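Local atomic coordinates of gamma-glutamyltransferase 1 Threonine peptidase. MEROPS family T03 (Pseudomonas nitroreducens, PDB entry 7D9E), a protein that transfers the gamma-glutamyl group of glutathione and related peptides to amino acids, and also hydrolyses glutathione to glutamate and cysteinylglycine. Residues P114-H125 with M164-V172. Residues are numbered along the deposited sequence; the frame is centred on the assembly and turned at random.
Sequences PLEKAVAAQRVH and MGDIQAIRV
The side chain of Leu-115 lies over the strand, its CD1 resting on Ala-169 CB at 4.1 Å and its CD2 3.8 Å from Arg-171 CB, while the extended chain of Arg-171 runs past it in the opposite direction toward the start of the helix. One turn on, Val-119 crosses Ile-167, with the two CG2 methyls 3.8 Å apart. Beyond the helix end the contact turns polar. Arg-123 bends at chi3 (-65°), which carries its guanidinium to the carbonyl of Met-164: NH2 donates to Met-164 O at 2.8 Å, tilted 24° from the carbonyl plane, and NE adds a weak bond to the same oxygen. NH1 reaches Val-119 O in another weak bond, linking the group back to the preceding helix, and Ile-167 CG1 lies over one guanidinium face, 3.6 Å above its plane and offset toward the rim. NH2 also forms a salt bridge with Asp-182, whose OD2 accepts from Ile-167 N as well, so charge and hydrogen bonds together fix the rotation of the buried group. A leucine in place of Arg-123 would probably leave Met-164 O without these donors and the Asp-182 carboxylate without this cationic partner. In one of its two modelled conformers, Met-164 SD lies 3.9 Å from His-125 CB. Gly-165 follows, close to Gly-93 of the ligand pocket. Helix 115-120 thus runs roughly antiparallel to strand 168-172 on one face of the antiparallel sheet, consistent with the layered alpha-beta-beta-alpha Ntn-hydrolase fold, touching flanking strands 84-90 and 176-181, with helix 97-109 packed beside it.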
loop_
_atom_site.group_PDB
_atom_site.type_symbol
_atom_site.label_atom_id
_atom_site.label_comp_id
_atom_site.label_asym_id
_atom_site.label_seq_id
_atom_site.Cartn_x
_atom_site.Cartn_y
_atom_site.Cartn_z
ATOM N N PRO B 114 18.193 11.500 -11.347
ATOM C CA PRO B 114 17.601 12.425 -10.378
ATOM C C PRO B 114 16.270 11.856 -9.927
ATOM O O PRO B 114 15.568 11.197 -10.698
ATOM C CB PRO B 114 17.401 13.712 -11.182
ATOM C CG PRO B 114 18.343 13.594 -12.362
ATOM C CD PRO B 114 18.356 12.121 -12.673
ATOM N N LEU B 115 15.933 12.118 -8.662
ATOM C CA LEU B 115 14.727 11.551 -8.076
ATOM C C LEU B 115 13.496 11.822 -8.933
ATOM O O LEU B 115 12.653 10.933 -9.115
ATOM C CB LEU B 115 14.508 12.099 -6.667
ATOM C CG LEU B 115 13.384 11.432 -5.862
ATOM C CD1 LEU B 115 13.620 9.971 -5.630
ATOM C CD2 LEU B 115 13.198 12.159 -4.546
ATOM N N GLU B 116 13.363 13.046 -9.445
ATOM C CA GLU B 116 12.166 13.379 -10.214
ATOM C C GLU B 116 12.067 12.520 -11.469
ATOM O O GLU B 116 10.977 12.068 -11.838
ATOM C CB GLU B 116 12.134 14.868 -10.558
ATOM N N LYS B 117 13.196 12.271 -12.127
ATOM C CA LYS B 117 13.196 11.423 -13.312
ATOM C C LYS B 117 12.978 9.971 -12.942
ATOM O O LYS B 117 12.300 9.241 -13.668
ATOM C CB LYS B 117 14.517 11.573 -14.068
ATOM C CG LYS B 117 14.779 12.987 -14.543
ATOM C CD LYS B 117 14.031 13.264 -15.823
ATOM C CE LYS B 117 14.340 14.667 -16.339
ATOM N NZ LYS B 117 13.289 15.219 -17.225
ATOM N N ALA B 118 13.547 9.538 -11.815
ATOM C CA ALA B 118 13.377 8.164 -11.369
ATOM C C ALA B 118 11.915 7.848 -11.080
ATOM O O ALA B 118 11.468 6.729 -11.311
ATOM C CB ALA B 118 14.198 7.936 -10.097
ATOM N N VAL B 119 11.168 8.821 -10.572
ATOM C CA VAL B 119 9.752 8.630 -10.284
ATOM C C VAL B 119 8.898 8.815 -11.534
ATOM O O VAL B 119 7.882 8.126 -11.703
ATOM C CB VAL B 119 9.356 9.594 -9.156
ATOM C CG1 VAL B 119 7.860 9.649 -8.977
ATOM C CG2 VAL B 119 9.987 9.167 -7.836
ATOM N N ALA B 120 9.258 9.748 -12.405
ATOM C CA ALA B 120 8.448 9.992 -13.586
ATOM C C ALA B 120 8.622 8.914 -14.645
ATOM O O ALA B 120 7.769 8.800 -15.523
ATOM C CB ALA B 120 8.796 11.338 -14.217
ATOM N N ALA B 121 9.706 8.148 -14.591
ATOM C CA ALA B 121 9.990 7.169 -15.624
ATOM C C ALA B 121 8.854 6.169 -15.792
ATOM O O ALA B 121 8.193 5.765 -14.823
ATOM C CB ALA B 121 11.292 6.439 -15.305
ATOM N N GLN B 122 8.673 5.724 -17.039
ATOM C CA GLN B 122 7.785 4.609 -17.329
ATOM C C GLN B 122 8.051 3.440 -16.389
ATOM O O GLN B 122 9.204 3.094 -16.118
ATOM C CB GLN B 122 8.026 4.143 -18.766
ATOM C CG GLN B 122 7.178 2.973 -19.214
ATOM C CD GLN B 122 7.474 2.623 -20.658
ATOM O OE1 GLN B 122 6.607 2.710 -21.551
ATOM N NE2 GLN B 122 8.712 2.274 -20.906
ATOM N N ARG B 123 6.969 2.836 -15.891
ATOM C CA ARG B 123 7.033 1.596 -15.132
ATOM C C ARG B 123 6.102 0.586 -15.779
ATOM O O ARG B 123 5.057 0.948 -16.333
ATOM C CB ARG B 123 6.642 1.777 -13.658
ATOM C CG ARG B 123 7.639 2.642 -12.904
ATOM C CD ARG B 123 7.406 2.641 -11.429
ATOM N NE ARG B 123 6.147 3.241 -11.015
ATOM C CZ ARG B 123 5.977 4.519 -10.685
ATOM N NH1 ARG B 123 6.992 5.373 -10.773
ATOM N NH2 ARG B 123 4.794 4.952 -10.308
ATOM N N VAL B 124 6.496 -0.690 -15.723
ATOM C CA VAL B 124 5.678 -1.778 -16.255
ATOM C C VAL B 124 5.664 -2.896 -15.224
ATOM O O VAL B 124 6.405 -2.868 -14.244
ATOM C CB VAL B 124 6.174 -2.292 -17.628
ATOM C CG1 VAL B 124 6.117 -1.158 -18.657
ATOM C CG2 VAL B 124 7.545 -2.890 -17.513
ATOM N N HIS B 125 4.845 -3.918 -15.471
ATOM C CA HIS B 125 4.651 -4.947 -14.460
ATOM C C HIS B 125 4.352 -6.298 -15.093
ATOM O O HIS B 125 3.559 -6.394 -16.034
ATOM C CB HIS B 125 3.474 -4.533 -13.573
ATOM C CG HIS B 125 3.106 -5.533 -12.531
ATOM N ND1 HIS B 125 3.878 -5.758 -11.409
ATOM C CD2 HIS B 125 2.055 -6.383 -12.449
ATOM C CE1 HIS B 125 3.298 -6.691 -10.666
ATOM N NE2 HIS B 125 2.196 -7.090 -11.279
ATOM N N MET B 164 0.178 3.292 -12.972
ATOM C CA MET B 164 1.037 2.275 -12.380
ATOM C C MET B 164 1.704 2.847 -11.131
ATOM O O MET B 164 2.910 3.103 -11.085
ATOM C CB MET B 164 2.066 1.839 -13.416
ATOM C CG MET B 164 3.014 0.743 -12.985
ATOM S SD MET B 164 2.205 -0.859 -13.024
ATOM C CE MET B 164 1.890 -1.074 -14.778
ATOM N N GLY B 165 0.883 3.048 -10.092
ATOM C CA GLY B 165 1.382 3.592 -8.848
ATOM C C GLY B 165 1.291 5.100 -8.768
ATOM O O GLY B 165 0.769 5.794 -9.648
ATOM N N ASP B 166 1.806 5.609 -7.645
ATOM C CA ASP B 166 1.752 7.013 -7.240
ATOM C C ASP B 166 2.835 7.168 -6.169
ATOM O O ASP B 166 2.557 7.300 -4.969
ATOM C CB ASP B 166 0.358 7.426 -6.805
ATOM C CG ASP B 166 0.231 8.922 -6.582
ATOM O OD1 ASP B 166 1.101 9.690 -7.036
ATOM O OD2 ASP B 166 -0.790 9.335 -6.006
ATOM N N ILE B 167 4.080 7.118 -6.605
ATOM C CA ILE B 167 5.200 7.146 -5.668
ATOM C C ILE B 167 5.256 8.516 -5.007
ATOM O O ILE B 167 5.180 9.564 -5.675
ATOM C CB ILE B 167 6.490 6.850 -6.444
ATOM C CG1 ILE B 167 6.571 5.375 -6.892
ATOM C CG2 ILE B 167 7.708 7.168 -5.556
ATOM C CD1 ILE B 167 7.133 4.418 -5.853
ATOM N N GLN B 168 5.464 8.520 -3.692
ATOM C CA GLN B 168 5.714 9.736 -2.935
ATOM C C GLN B 168 7.031 9.498 -2.216
ATOM O O GLN B 168 7.123 8.588 -1.388
ATOM C CB GLN B 168 4.601 10.026 -1.938
ATOM C CG GLN B 168 3.232 10.151 -2.569
ATOM C CD GLN B 168 3.150 11.273 -3.559
ATOM O OE1 GLN B 168 3.824 12.296 -3.409
ATOM N NE2 GLN B 168 2.285 11.115 -4.535
ATOM N N ALA B 169 8.053 10.287 -2.547
ATOM C CA ALA B 169 9.405 9.995 -2.120
ATOM C C ALA B 169 10.123 11.229 -1.581
ATOM O O ALA B 169 9.866 12.366 -1.991
ATOM C CB ALA B 169 10.247 9.426 -3.289
ATOM N N ILE B 170 11.039 10.983 -0.646
ATOM C CA ILE B 170 11.945 12.009 -0.125
ATOM C C ILE B 170 13.353 11.441 -0.198
ATOM O O ILE B 170 13.584 10.302 0.209
ATOM C CB ILE B 170 11.618 12.351 1.346
ATOM C CG1 ILE B 170 10.196 12.889 1.450
ATOM C CG2 ILE B 170 12.659 13.319 1.913
ATOM C CD1 ILE B 170 9.721 13.022 2.895
ATOM N N ARG B 171 14.289 12.216 -0.716
ATOM C CA ARG B 171 15.689 11.829 -0.760
ATOM C C ARG B 171 16.479 12.790 0.109
ATOM O O ARG B 171 16.209 13.998 0.132
ATOM C CB ARG B 171 16.236 11.893 -2.206
ATOM C CG ARG B 171 17.660 11.370 -2.399
ATOM C CD ARG B 171 18.033 11.481 -3.889
ATOM N NE ARG B 171 19.243 10.763 -4.256
ATOM C CZ ARG B 171 19.555 10.414 -5.505
ATOM N NH1 ARG B 171 18.740 10.715 -6.510
ATOM N NH2 ARG B 171 20.679 9.759 -5.750
ATOM N N VAL B 172 17.455 12.246 0.822
ATOM C CA VAL B 172 18.328 13.007 1.699
ATOM C C VAL B 172 19.742 12.863 1.168
ATOM O O VAL B 172 20.212 11.740 0.952
ATOM C CB VAL B 172 18.237 12.494 3.148
ATOM C CG1 VAL B 172 19.129 13.328 4.047
ATOM C CG2 VAL B 172 16.800 12.506 3.634
#